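PDB 4XUR: endo-1,4-beta-xylanase C from Paenibacillus barcinonensis, which hydrolyses internal beta-1,4-xylosidic linkages of xylan, this chain being its second CBM22 module, a xylan-binding domain holding xylotetraose. Local coordinates for residues E57-P62 / T148-S153; S53-T58 / I162-D167; F101-A106 / G138-R143; G73-I78 / D129-A134. All blocks are in the same frame, centred on the assembly; numbering follows the deposited sequence.

Interaction 1. Residues E57-P62 / T148-S153. With XYP (beta-D-xylopyranose), chain D; XYP (beta-D-xylopyranose), chain B.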
loop_
_atom_site.group_PDB
_atom_site.type_symbol
_atom_site.label_atom_id
_atom_site.label_comp_id
_atom_site.label_asym_id
_atom_site.label_seq_id
_atom_site.Cartn_x
_atom_site.Cartn_y
_atom_site.Cartn_z
ATOM N N GLU A 57 -8.664 -5.607 -10.455
ATOM C CA GLU A 57 -7.529 -6.501 -10.450
ATOM C C GLU A 57 -7.018 -6.656 -9.007
ATOM O O GLU A 57 -7.298 -5.817 -8.126
ATOM C CB GLU A 57 -6.397 -5.961 -11.348
ATOM C CG GLU A 57 -6.716 -5.656 -12.798
ATOM C CD GLU A 57 -6.986 -6.876 -13.680
ATOM O OE1 GLU A 57 -6.762 -8.017 -13.268
ATOM O OE2 GLU A 57 -7.489 -6.663 -14.835
ATOM N N THR A 58 -6.317 -7.764 -8.736
ATOM C CA THR A 58 -5.786 -8.003 -7.389
ATOM C C THR A 58 -4.768 -6.930 -7.105
ATOM O O THR A 58 -4.591 -6.532 -5.954
ATOM C CB THR A 58 -5.014 -9.362 -7.247
ATOM O OG1 THR A 58 -3.929 -9.383 -8.192
ATOM C CG2 THR A 58 -5.924 -10.551 -7.472
ATOM N N TYR A 59 -4.098 -6.474 -8.174
ATOM C CA TYR A 59 -3.014 -5.495 -8.038
ATOM C C TYR A 59 -3.445 -4.012 -7.935
ATOM O O TYR A 59 -2.573 -3.135 -7.739
ATOM C CB TYR A 59 -1.977 -5.707 -9.150
ATOM C CG TYR A 59 -2.442 -5.508 -10.553
ATOM C CD1 TYR A 59 -2.553 -4.235 -11.102
ATOM C CD2 TYR A 59 -2.755 -6.612 -11.374
ATOM C CE1 TYR A 59 -2.977 -4.053 -12.421
ATOM C CE2 TYR A 59 -3.169 -6.430 -12.705
ATOM C CZ TYR A 59 -3.269 -5.146 -13.211
ATOM O OH TYR A 59 -3.683 -4.935 -14.531
ATOM N N HIS A 60 -4.730 -3.734 -8.064
ATOM C CA HIS A 60 -5.275 -2.412 -7.756
ATOM C C HIS A 60 -5.207 -2.151 -6.256
ATOM O O HIS A 60 -5.612 -2.979 -5.444
ATOM C CB HIS A 60 -6.724 -2.280 -8.275
ATOM C CG HIS A 60 -6.823 -2.297 -9.740
ATOM N ND1 HIS A 60 -8.038 -2.345 -10.412
ATOM C CD2 HIS A 60 -5.876 -2.220 -10.692
ATOM C CE1 HIS A 60 -7.806 -2.328 -11.716
ATOM N NE2 HIS A 60 -6.508 -2.247 -11.914
ATOM N N GLY A 61 -4.729 -0.972 -5.897
ATOM C CA GLY A 61 -4.526 -0.593 -4.510
ATOM C C GLY A 61 -3.839 0.736 -4.381
ATOM O O GLY A 61 -3.360 1.276 -5.401
ATOM N N PRO A 62 -3.828 1.306 -3.157
ATOM C CA PRO A 62 -3.259 2.657 -3.001
ATOM C C PRO A 62 -1.711 2.600 -2.971
ATOM O O PRO A 62 -1.173 1.745 -2.276
ATOM C CB PRO A 62 -3.822 3.091 -1.615
ATOM C CG PRO A 62 -3.956 1.802 -0.865
ATOM C CD PRO A 62 -4.208 0.706 -1.875
ATOM N N THR A 148 -4.287 -7.155 -2.739
ATOM C CA THR A 148 -4.618 -8.558 -2.365
ATOM C C THR A 148 -3.681 -9.540 -3.112
ATOM O O THR A 148 -2.974 -9.194 -4.055
ATOM C CB THR A 148 -6.104 -8.873 -2.633
ATOM O OG1 THR A 148 -6.503 -8.409 -3.922
ATOM C CG2 THR A 148 -6.915 -8.179 -1.643
ATOM N N PRO A 149 -3.666 -10.781 -2.638
ATOM C CA PRO A 149 -2.663 -11.712 -3.270
ATOM C C PRO A 149 -2.817 -11.879 -4.770
ATOM O O PRO A 149 -3.888 -11.975 -5.292
ATOM C CB PRO A 149 -2.949 -13.025 -2.524
ATOM C CG PRO A 149 -3.421 -12.611 -1.180
ATOM C CD PRO A 149 -4.270 -11.372 -1.457
ATOM N N TRP A 150 -1.675 -11.911 -5.464
ATOM C CA TRP A 150 -1.571 -11.911 -6.896
ATOM C C TRP A 150 -2.026 -13.188 -7.641
ATOM O O TRP A 150 -1.859 -14.246 -7.091
ATOM C CB TRP A 150 -0.048 -11.779 -7.102
ATOM C CG TRP A 150 0.399 -12.181 -8.353
ATOM C CD1 TRP A 150 1.147 -13.325 -8.675
ATOM C CD2 TRP A 150 0.163 -11.484 -9.540
ATOM N NE1 TRP A 150 1.365 -13.344 -10.041
ATOM C CE2 TRP A 150 0.768 -12.222 -10.592
ATOM C CE3 TRP A 150 -0.542 -10.330 -9.841
ATOM C CZ2 TRP A 150 0.713 -11.797 -11.904
ATOM C CZ3 TRP A 150 -0.600 -9.928 -11.099
ATOM C CH2 TRP A 150 0.030 -10.638 -12.144
ATOM N N LYS A 151 -2.618 -13.159 -8.842
ATOM C CA LYS A 151 -3.836 -12.407 -9.239
ATOM C C LYS A 151 -4.976 -13.388 -9.752
ATOM O O LYS A 151 -5.881 -13.702 -8.977
ATOM C CB LYS A 151 -3.573 -11.313 -10.252
ATOM C CG LYS A 151 -4.867 -10.642 -10.714
ATOM C CD LYS A 151 -4.707 -9.699 -11.883
ATOM C CE LYS A 151 -3.476 -10.021 -12.744
ATOM N NZ LYS A 151 -3.614 -9.658 -14.196
ATOM N N GLN A 152 -5.053 -13.899 -10.992
ATOM C CA GLN A 152 -4.408 -13.597 -12.244
ATOM C C GLN A 152 -5.633 -13.187 -13.076
ATOM O O GLN A 152 -6.667 -13.851 -12.934
ATOM C CB GLN A 152 -3.827 -14.903 -12.817
ATOM C CG GLN A 152 -2.850 -15.702 -11.925
ATOM C CD GLN A 152 -3.212 -17.206 -11.877
ATOM O OE1 GLN A 152 -4.346 -17.574 -11.522
ATOM N NE2 GLN A 152 -2.254 -18.068 -12.212
ATOM N N SER A 153 -5.528 -12.145 -13.930
ATOM C CA SER A 153 -6.703 -11.474 -14.613
ATOM C C SER A 153 -7.687 -12.516 -15.091
ATOM O O SER A 153 -8.896 -12.454 -14.814
ATOM C CB SER A 153 -6.286 -10.601 -15.828
ATOM O OG SER A 153 -7.303 -9.680 -16.233
HETATM C C1 XYP D . 0.729 -3.741 -13.334
HETATM C C2 XYP D . 0.949 -5.111 -13.897
HETATM C C3 XYP D . 0.709 -6.190 -12.885
HETATM C C4 XYP D . 1.511 -5.877 -11.606
HETATM C C5 XYP D . 1.256 -4.452 -11.139
HETATM O O2 XYP D . 0.049 -5.302 -15.046
HETATM O O3 XYP D . 1.128 -7.458 -13.374
HETATM O O4 XYP D . 1.115 -6.762 -10.602
HETATM O O5 XYP D . 1.585 -3.535 -12.169
HETATM C C1 XYP B . 2.159 -7.138 -9.731
HETATM C C2 XYP B . 1.610 -7.522 -8.357
HETATM C C3 XYP B . 2.701 -8.045 -7.431
HETATM C C4 XYP B . 3.521 -9.136 -8.159
HETATM C C5 XYP B . 3.968 -8.665 -9.546
HETATM O O2 XYP B . 1.049 -6.371 -7.738
HETATM O O3 XYP B . 2.150 -8.592 -6.259
HETATM O O4 XYP B . 4.680 -9.407 -7.336
HETATM O O5 XYP B . 2.845 -8.296 -10.319
#
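Thr58 and Lys151 bring the two loops together, with their CA atoms 5.2 Å apart. One backbone bond joins the loops, from Thr148 N to Thr58 O at 3.3 Å and 153° at the hydrogen. Residues Glu57 to His60 form a type I beta turn, which carries Thr58 and Tyr59 to the facing loop. The CB of Thr58 points at the other loop, and its CG2 lies 3.3 Å from the carbonyl O of Pro149. Thr148 OG1 turns elsewhere, to Asp160. These loops form part of the xylan-binding cleft of a CBM22 beta-sandwich, and Tyr59 and Trp150 are two of its sugar-binding residues. One xylose lies across a face of the Tyr59 ring, its C3 over the ring centre. On the opposite face sits CB of Glu57, toward the rim. The Lys151 chain bends at chi3 (24°) and brings CE to the edge of the Tyr59 ring, in its plane, with CE 3.6 Å from Tyr59 CE2. CD2 of Tyr59 in turn meets the edge of the Trp150 ring, 4.0 Å from CZ3. Over one face of Trp150 lies O5 of the next xylose, toward the rim. Glu57 OE1 and Lys151 NZ make a long salt bridge of 3.7 Å. Ser153 OG lies near both carboxylate oxygens of Glu57, within weak hydrogen-bonding distance. Glu147 and Tyr145 add hydrogen bonds to the sugar.

Interaction 2. Residues S53-T58 / I162-D167. With CA (calcium ion), chain G.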
loop_
_atom_site.group_PDB
_atom_site.type_symbol
_atom_site.label_atom_id
_atom_site.label_comp_id
_atom_site.label_asym_id
_atom_site.label_seq_id
_atom_site.Cartn_x
_atom_site.Cartn_y
_atom_site.Cartn_z
ATOM N N SER A 53 -11.397 1.719 -4.011
ATOM C CA SER A 53 -12.597 1.040 -4.517
ATOM C C SER A 53 -12.548 0.971 -6.002
ATOM O O SER A 53 -11.621 1.502 -6.636
ATOM C CB SER A 53 -13.874 1.810 -4.063
ATOM O OG SER A 53 -13.920 3.081 -4.671
ATOM N N SER A 54 -13.573 0.365 -6.623
ATOM C CA SER A 54 -13.588 0.168 -8.084
ATOM C C SER A 54 -12.363 -0.641 -8.520
ATOM O O SER A 54 -11.829 -0.399 -9.612
ATOM C CB SER A 54 -13.629 1.496 -8.862
ATOM O OG SER A 54 -14.830 2.192 -8.616
ATOM N N ARG A 55 -11.947 -1.601 -7.690
ATOM C CA ARG A 55 -10.833 -2.482 -7.999
ATOM C C ARG A 55 -11.331 -3.578 -8.962
ATOM O O ARG A 55 -12.374 -4.154 -8.740
ATOM C CB ARG A 55 -10.242 -3.091 -6.721
ATOM C CG ARG A 55 -9.823 -2.073 -5.638
ATOM C CD ARG A 55 -9.372 -2.765 -4.324
ATOM N NE ARG A 55 -8.150 -3.601 -4.538
ATOM C CZ ARG A 55 -8.044 -4.894 -4.255
ATOM N NH1 ARG A 55 -9.027 -5.578 -3.741
ATOM N NH2 ARG A 55 -6.886 -5.554 -4.534
ATOM N N SER A 56 -10.576 -3.817 -10.015
ATOM C CA SER A 56 -10.943 -4.916 -10.963
ATOM C C SER A 56 -9.689 -5.751 -11.283
ATOM O O SER A 56 -9.670 -6.513 -12.279
ATOM C CB SER A 56 -11.565 -4.334 -12.223
ATOM O OG SER A 56 -10.719 -3.519 -12.987
ATOM N N GLU A 57 -8.664 -5.607 -10.455
ATOM C CA GLU A 57 -7.529 -6.501 -10.450
ATOM C C GLU A 57 -7.018 -6.656 -9.007
ATOM O O GLU A 57 -7.298 -5.817 -8.126
ATOM C CB GLU A 57 -6.397 -5.961 -11.348
ATOM C CG GLU A 57 -6.716 -5.656 -12.798
ATOM C CD GLU A 57 -6.986 -6.876 -13.680
ATOM O OE1 GLU A 57 -6.762 -8.017 -13.268
ATOM O OE2 GLU A 57 -7.489 -6.663 -14.835
ATOM N N THR A 58 -6.317 -7.764 -8.736
ATOM C CA THR A 58 -5.786 -8.003 -7.389
ATOM C C THR A 58 -4.768 -6.930 -7.105
ATOM O O THR A 58 -4.591 -6.532 -5.954
ATOM C CB THR A 58 -5.014 -9.362 -7.247
ATOM O OG1 THR A 58 -3.929 -9.383 -8.192
ATOM C CG2 THR A 58 -5.924 -10.551 -7.472
ATOM N N ILE A 162 -12.397 -6.715 -3.516
ATOM C CA ILE A 162 -13.150 -5.931 -2.615
ATOM C C ILE A 162 -12.479 -4.588 -2.301
ATOM O O ILE A 162 -11.236 -4.488 -2.295
ATOM C CB ILE A 162 -13.424 -6.653 -1.252
ATOM C CG1 ILE A 162 -12.117 -7.134 -0.634
ATOM C CG2 ILE A 162 -14.416 -7.775 -1.443
ATOM C CD1 ILE A 162 -12.075 -6.874 0.840
ATOM N N PRO A 163 -13.285 -3.521 -2.052
ATOM C CA PRO A 163 -12.704 -2.257 -1.613
ATOM C C PRO A 163 -12.117 -2.371 -0.217
ATOM O O PRO A 163 -12.519 -3.255 0.560
ATOM C CB PRO A 163 -13.901 -1.297 -1.591
ATOM C CG PRO A 163 -15.071 -2.198 -1.287
ATOM C CD PRO A 163 -14.775 -3.514 -1.980
ATOM N N PHE A 164 -11.149 -1.519 0.129
ATOM C CA PHE A 164 -10.553 -1.544 1.445
ATOM C C PHE A 164 -9.900 -0.189 1.798
ATOM O O PHE A 164 -9.686 0.637 0.947
ATOM C CB PHE A 164 -9.538 -2.688 1.620
ATOM C CG PHE A 164 -8.299 -2.581 0.750
ATOM C CD1 PHE A 164 -7.249 -1.816 1.145
ATOM C CD2 PHE A 164 -8.234 -3.264 -0.440
ATOM C CE1 PHE A 164 -6.122 -1.725 0.334
ATOM C CE2 PHE A 164 -7.096 -3.211 -1.233
ATOM C CZ PHE A 164 -6.049 -2.413 -0.817
ATOM N N TYR A 165 -9.677 -0.026 3.084
ATOM C CA TYR A 165 -9.167 1.201 3.709
ATOM C C TYR A 165 -7.763 0.981 4.194
ATOM O O TYR A 165 -7.444 -0.098 4.662
ATOM C CB TYR A 165 -10.028 1.593 4.938
ATOM C CG TYR A 165 -11.516 1.740 4.589
ATOM C CD1 TYR A 165 -12.347 0.607 4.542
ATOM C CD2 TYR A 165 -12.027 2.981 4.229
ATOM C CE1 TYR A 165 -13.724 0.743 4.201
ATOM C CE2 TYR A 165 -13.369 3.139 3.866
ATOM C CZ TYR A 165 -14.208 1.998 3.888
ATOM O OH TYR A 165 -15.530 2.136 3.529
ATOM N N VAL A 166 -6.921 2.012 4.078
ATOM C CA VAL A 166 -5.660 2.047 4.825
ATOM C C VAL A 166 -5.521 3.348 5.628
ATOM O O VAL A 166 -6.144 4.344 5.264
ATOM C CB VAL A 166 -4.375 1.925 3.939
ATOM C CG1 VAL A 166 -4.386 0.607 3.158
ATOM C CG2 VAL A 166 -4.220 3.089 2.993
ATOM N N ASP A 167 -4.769 3.301 6.702
ATOM C CA ASP A 167 -4.564 4.444 7.603
ATOM C C ASP A 167 -3.260 4.293 8.390
ATOM O O ASP A 167 -2.673 3.217 8.459
ATOM C CB ASP A 167 -5.765 4.565 8.581
ATOM C CG ASP A 167 -5.975 5.942 9.127
ATOM O OD1 ASP A 167 -5.346 6.949 8.683
ATOM O OD2 ASP A 167 -6.858 6.034 10.013
HETATM CA CA CA G . -6.666 8.555 10.024
HETATM O O HOH W 1 -5.339 8.488 11.780
#
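The carbonyl O of Ile162 accepts a hydrogen bond from Arg55 NH1, at 2.9 Å and 151° at the hydrogen. The acceptor is tilted 17° out of the guanidinium plane. The CB of Arg55 points at segment 162-167, and the chain bends at chi3, which turns NE back toward its own loop. There NE bonds to the carbonyl of His60. NH2 donates to Thr148 OG1, and NH1 also reaches the carbonyl of Asp160. All three guanidinium nitrogens therefore have partners. Phe164 sends one ring corner, CE2, over a face of the guanidinium, 3.5 Å from NE. The two planes stand 66° apart, so the groups do not stack flat. Beside them, CB of Ser53 meets CB of Pro163 at 4.0 Å. The strand that starts at Phe164 pairs with strand 48-53 in the sandwich and runs on to Asp167. Both carboxylate oxygens of Asp167 bind the calcium ion, with OD1 at 2.5 Å. A water, Asp19, Glu21, Ser46 and Arg48 complete that site. The buried arginine spends its hydrogens largely on neutral oxygens of three chain segments, which would stabilise its positive charge and tie the loop after strand 48-53 to the residues leading into strand 164-173.

Interaction 3. Residues F101-A106 / G138-R143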
loop_
_atom_site.group_PDB
_atom_site.type_symbol
_atom_site.label_atom_id
_atom_site.label_comp_id
_atom_site.label_asym_id
_atom_site.label_seq_id
_atom_site.Cartn_x
_atom_site.Cartn_y
_atom_site.Cartn_z
ATOM N N PHE A 101 14.277 1.142 -11.776
ATOM C CA PHE A 101 15.688 1.243 -11.899
ATOM C C PHE A 101 16.015 1.990 -13.215
ATOM O O PHE A 101 15.441 1.676 -14.238
ATOM C CB PHE A 101 16.396 -0.121 -11.909
ATOM C CG PHE A 101 16.280 -0.852 -10.599
ATOM C CD1 PHE A 101 15.146 -1.617 -10.314
ATOM C CD2 PHE A 101 17.259 -0.738 -9.610
ATOM C CE1 PHE A 101 15.030 -2.291 -9.119
ATOM C CE2 PHE A 101 17.132 -1.435 -8.424
ATOM C CZ PHE A 101 16.004 -2.212 -8.177
ATOM N N ASN A 102 16.965 2.896 -13.131
ATOM C CA ASN A 102 17.481 3.627 -14.300
ATOM C C ASN A 102 16.402 4.367 -15.025
ATOM O O ASN A 102 16.490 4.534 -16.240
ATOM C CB ASN A 102 18.250 2.698 -15.248
ATOM C CG ASN A 102 19.258 1.849 -14.547
ATOM O OD1 ASN A 102 19.162 0.633 -14.560
ATOM N ND2 ASN A 102 20.176 2.462 -13.906
ATOM N N ARG A 103 15.360 4.786 -14.300
ATOM C CA ARG A 103 14.255 5.516 -14.924
ATOM C C ARG A 103 13.626 4.760 -16.110
ATOM O O ARG A 103 13.174 5.358 -17.062
ATOM C CB ARG A 103 14.700 6.903 -15.380
ATOM C CG ARG A 103 15.319 7.725 -14.273
ATOM C CD ARG A 103 15.341 9.197 -14.640
ATOM N NE ARG A 103 16.700 9.660 -14.660
ATOM C CZ ARG A 103 17.522 9.632 -13.602
ATOM N NH1 ARG A 103 17.084 9.100 -12.442
ATOM N NH2 ARG A 103 18.736 10.137 -13.674
ATOM N N ASP A 104 13.629 3.440 -16.032
ATOM C CA ASP A 104 13.049 2.611 -17.082
ATOM C C ASP A 104 11.691 2.152 -16.581
ATOM O O ASP A 104 11.581 1.212 -15.809
ATOM C CB ASP A 104 13.920 1.398 -17.367
ATOM C CG ASP A 104 13.374 0.523 -18.554
ATOM O OD1 ASP A 104 12.294 0.785 -19.043
ATOM O OD2 ASP A 104 14.015 -0.481 -18.922
ATOM N N THR A 105 10.656 2.822 -17.060
ATOM C CA THR A 105 9.312 2.593 -16.626
ATOM C C THR A 105 8.732 1.355 -17.221
ATOM O O THR A 105 7.674 0.907 -16.816
ATOM C CB THR A 105 8.396 3.791 -16.944
ATOM O OG1 THR A 105 8.434 4.103 -18.362
ATOM C CG2 THR A 105 8.899 5.012 -16.172
ATOM N N ALA A 106 9.414 0.796 -18.202
ATOM C CA ALA A 106 8.904 -0.402 -18.859
ATOM C C ALA A 106 9.332 -1.686 -18.159
ATOM O O ALA A 106 8.881 -2.740 -18.542
ATOM C CB ALA A 106 9.394 -0.411 -20.365
ATOM N N GLY A 138 21.282 1.917 -9.347
ATOM C CA GLY A 138 20.528 2.759 -10.270
ATOM C C GLY A 138 19.047 2.919 -9.897
ATOM O O GLY A 138 18.252 3.499 -10.668
ATOM N N ILE A 139 18.660 2.485 -8.684
ATOM C CA ILE A 139 17.326 2.657 -8.206
ATOM C C ILE A 139 16.868 4.099 -8.371
ATOM O O ILE A 139 17.600 4.999 -7.985
ATOM C CB ILE A 139 17.119 2.178 -6.720
ATOM C CG1 ILE A 139 15.640 2.122 -6.260
ATOM C CG2 ILE A 139 17.970 2.971 -5.708
ATOM C CD1 ILE A 139 14.838 0.932 -6.649
ATOM N N SER A 140 15.654 4.293 -8.926
ATOM C CA SER A 140 15.088 5.612 -9.196
ATOM C C SER A 140 13.636 5.812 -8.730
ATOM O O SER A 140 13.123 6.953 -8.790
ATOM C CB SER A 140 15.223 5.976 -10.676
ATOM O OG SER A 140 14.530 5.044 -11.514
ATOM N N GLY A 141 12.992 4.759 -8.323
ATOM C CA GLY A 141 11.661 4.770 -7.621
ATOM C C GLY A 141 11.448 3.593 -6.710
ATOM O O GLY A 141 11.876 2.473 -6.996
ATOM N N LEU A 142 10.848 3.844 -5.552
ATOM C CA LEU A 142 10.508 2.809 -4.623
ATOM C C LEU A 142 9.199 3.231 -3.946
ATOM O O LEU A 142 9.196 4.142 -3.114
ATOM C CB LEU A 142 11.626 2.641 -3.565
ATOM C CG LEU A 142 11.541 1.472 -2.546
ATOM C CD1 LEU A 142 12.948 1.027 -2.076
ATOM C CD2 LEU A 142 10.708 1.795 -1.348
ATOM N N ARG A 143 8.128 2.543 -4.285
ATOM C CA ARG A 143 6.783 2.983 -3.875
ATOM C C ARG A 143 6.157 1.889 -3.087
ATOM O O ARG A 143 6.132 0.708 -3.498
ATOM C CB ARG A 143 5.948 3.297 -5.116
ATOM C CG ARG A 143 6.573 4.256 -6.092
ATOM C CD ARG A 143 6.943 3.612 -7.409
ATOM N NE ARG A 143 7.785 4.491 -8.275
ATOM C CZ ARG A 143 7.996 4.355 -9.560
ATOM N NH1 ARG A 143 7.468 3.383 -10.289
ATOM N NH2 ARG A 143 8.747 5.261 -10.170
#
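The end of an antiparallel strand pair in the four-stranded sheet of the beta-sandwich forms this contact. Phe101 of strand 90-101 faces Ile139 of strand 139-147 as a non-hydrogen-bonded pair, CA to CA 4.3 Å. A classic beta bulge follows, where Ser140 and Gly141 both lie opposite Glu100. Both side chains of the Phe101-Ile139 pair stand on the same face of the sheet. CD1 of Ile139 lies over one face of the Phe101 ring, toward the rim. This is a CH-pi contact of 3.9 Å from CD1 to the ring centroid, 21° off the normal. Past the pair, the chain leaves the sheet and two hydrogen bonds hold it. Asn102 N donates to Gly138 O at 2.8 Å and 174°, although the donor stands well above the carbonyl plane. Arg103 N donates to Ser140 OG at 2.9 Å. That hydroxyl also bonds to Glu100 OE2, so it links the turn to the strand before it. Within the turn, Asp104 N bonds to Phe101 O, and Asp104 OD1 takes the N-H of Ala106 in an Asx turn. Asn102 ND2 lies against Gly138 CA, 3.7 Å away. Two successive backbone N-H groups are thus satisfied by one carbonyl and one side-chain hydroxyl, so the turn is pinned to the strand at the surface, where the strand pair ends, through polar bonds, with the aromatic contact beside them.

Interaction 4. Residues G73-I78 / D129-A134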
loop_
_atom_site.group_PDB
_atom_site.type_symbol
_atom_site.label_atom_id
_atom_site.label_comp_id
_atom_site.label_asym_id
_atom_site.label_seq_id
_atom_site.Cartn_x
_atom_site.Cartn_y
_atom_site.Cartn_z
ATOM N N GLY A 73 20.526 2.353 0.464
ATOM C CA GLY A 73 21.450 1.494 1.152
ATOM C C GLY A 73 21.131 1.294 2.619
ATOM O O GLY A 73 21.947 0.722 3.339
ATOM N N SER A 74 20.000 1.824 3.098
ATOM C CA SER A 74 19.600 1.710 4.491
ATOM C C SER A 74 18.547 0.656 4.660
ATOM O O SER A 74 17.960 0.200 3.690
ATOM C CB SER A 74 19.094 3.086 4.998
ATOM O OG SER A 74 17.825 3.390 4.420
ATOM N N THR A 75 18.253 0.308 5.935
ATOM C CA THR A 75 17.113 -0.532 6.277
ATOM C C THR A 75 16.124 0.371 7.094
ATOM O O THR A 75 16.539 1.171 7.971
ATOM C CB THR A 75 17.566 -1.713 7.137
ATOM O OG1 THR A 75 18.503 -2.476 6.377
ATOM C CG2 THR A 75 16.409 -2.589 7.552
ATOM N N VAL A 76 14.862 0.307 6.747
ATOM C CA VAL A 76 13.838 1.082 7.359
ATOM C C VAL A 76 12.678 0.156 7.778
ATOM O O VAL A 76 12.593 -0.951 7.324
ATOM C CB VAL A 76 13.387 2.266 6.475
ATOM C CG1 VAL A 76 14.532 3.199 6.194
ATOM C CG2 VAL A 76 12.793 1.804 5.140
ATOM N N HIS A 77 11.821 0.638 8.691
ATOM C CA HIS A 77 10.651 -0.128 9.108
ATOM C C HIS A 77 9.395 0.522 8.558
ATOM O O HIS A 77 9.202 1.712 8.767
ATOM C CB HIS A 77 10.570 -0.219 10.635
ATOM C CG HIS A 77 9.605 -1.258 11.112
ATOM N ND1 HIS A 77 9.832 -2.598 10.967
ATOM C CD2 HIS A 77 8.411 -1.141 11.755
ATOM C CE1 HIS A 77 8.817 -3.285 11.488
ATOM N NE2 HIS A 77 7.948 -2.422 11.971
ATOM N N ILE A 78 8.605 -0.250 7.813
ATOM C CA ILE A 78 7.334 0.246 7.280
ATOM C C ILE A 78 6.174 -0.444 7.952
ATOM O O ILE A 78 6.132 -1.691 8.085
ATOM C CB ILE A 78 7.204 0.058 5.764
ATOM C CG1 ILE A 78 8.361 0.710 5.061
ATOM C CG2 ILE A 78 5.874 0.619 5.288
ATOM C CD1 ILE A 78 8.151 0.940 3.551
ATOM N N ASP A 129 10.445 -4.769 8.282
ATOM C CA ASP A 129 11.689 -4.048 7.796
ATOM C C ASP A 129 11.778 -4.241 6.284
ATOM O O ASP A 129 11.576 -5.339 5.740
ATOM C CB ASP A 129 12.953 -4.598 8.438
ATOM C CG ASP A 129 13.212 -4.113 9.851
ATOM O OD1 ASP A 129 12.432 -3.371 10.455
ATOM O OD2 ASP A 129 14.291 -4.495 10.349
ATOM N N ILE A 130 12.195 -3.183 5.599
ATOM C CA ILE A 130 12.610 -3.350 4.179
ATOM C C ILE A 130 13.994 -2.728 3.952
ATOM O O ILE A 130 14.433 -1.826 4.683
ATOM C CB ILE A 130 11.609 -2.706 3.226
ATOM C CG1 ILE A 130 11.518 -1.197 3.414
ATOM C CG2 ILE A 130 10.274 -3.364 3.369
ATOM C CD1 ILE A 130 11.470 -0.407 2.123
ATOM N N ILE A 131 14.648 -3.208 2.890
ATOM C CA ILE A 131 15.946 -2.709 2.469
ATOM C C ILE A 131 15.662 -1.726 1.310
ATOM O O ILE A 131 14.907 -2.021 0.362
ATOM C CB ILE A 131 16.816 -3.943 2.005
ATOM C CG1 ILE A 131 17.288 -4.679 3.224
ATOM C CG2 ILE A 131 17.992 -3.519 1.104
ATOM C CD1 ILE A 131 17.582 -6.123 2.978
ATOM N N VAL A 132 16.313 -0.574 1.380
ATOM C CA VAL A 132 16.322 0.387 0.302
ATOM C C VAL A 132 17.593 0.056 -0.495
ATOM O O VAL A 132 18.688 0.170 0.093
ATOM C CB VAL A 132 16.371 1.838 0.874
ATOM C CG1 VAL A 132 16.208 2.849 -0.196
ATOM C CG2 VAL A 132 15.216 2.024 1.873
ATOM N N PRO A 133 17.460 -0.328 -1.759
ATOM C CA PRO A 133 18.696 -0.651 -2.546
ATOM C C PRO A 133 19.690 0.514 -2.637
ATOM O O PRO A 133 19.258 1.692 -2.575
ATOM C CB PRO A 133 18.161 -1.008 -3.899
ATOM C CG PRO A 133 16.741 -1.441 -3.681
ATOM C CD PRO A 133 16.275 -0.559 -2.553
ATOM N N ALA A 134 20.982 0.181 -2.817
ATOM C CA ALA A 134 22.068 1.201 -2.788
ATOM C C ALA A 134 22.068 2.010 -4.103
ATOM O O ALA A 134 21.488 1.616 -5.110
ATOM C CB ALA A 134 23.396 0.554 -2.533
#
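The imidazole of His77 meets the carboxylate of Asp129 at its ring edge. ND1 donates to OD1 at 2.8 Å and 153°, and OD1 receives it on the anti side. The ring and carboxylate planes are 83° apart. The other ring nitrogen, NE2, bonds to Glu127. Two acidic groups thus flank the ring, which could raise its proton affinity. Thr75 and Ile131 share this face of the sheet with His77 and Asp129. CG2 of Thr75 approaches OD2 of Asp129 at 4.0 Å. The opposite face is apolar. There CG2 of Val76 packs on CG1 of Ile130 at 3.7 Å, and CD1 of Ile78 touches CD1 of Ile130 at 3.9 Å. Val132 CG2 continues the row beside Val76. Phe113 of strand 109-119 touches Ile78 and Ile130, and Ile171 of strand 164-173 lies against Val76 and Ile78. In the backbone, Val76 and Ile130 exchange two bonds, with Ile130 N to Val76 O at 2.8 Å. Val132 N then bonds to Ser74 O. Beyond it, Gly73 N donates to Val132 O at 2.9 Å, with only a weak second bond to Pro133 O. The strand segments run at 140° to each other. This is regular antiparallel pairing in one sheet of a beta-sandwich, with a largely polar outer face and an apolar face turned to the core, as in carbohydrate-binding modules of this type.

From the N terminus, residues 53-62 come first. Their two parts start interactions 2 and 1, which share Glu57 and Thr58. Interaction 1 closes its loop at 148-153. Interaction 2 closes a longer one at 162-167. The two contacts touch where Arg55 bonds to His60 and Thr148. Interactions 3 and 4 both nest inside these loops. They cross one another: segment 73-78 is followed by 101-106, then 129-134, then 138-143. They also touch, as Leu142 and Ile139 pack on Pro133. Interactions 2 and 4 reach the same sheet on opposite sides of the chain's centre, while interaction 3 belongs to the other sheet. Interaction 1 joins loops at the sugar site.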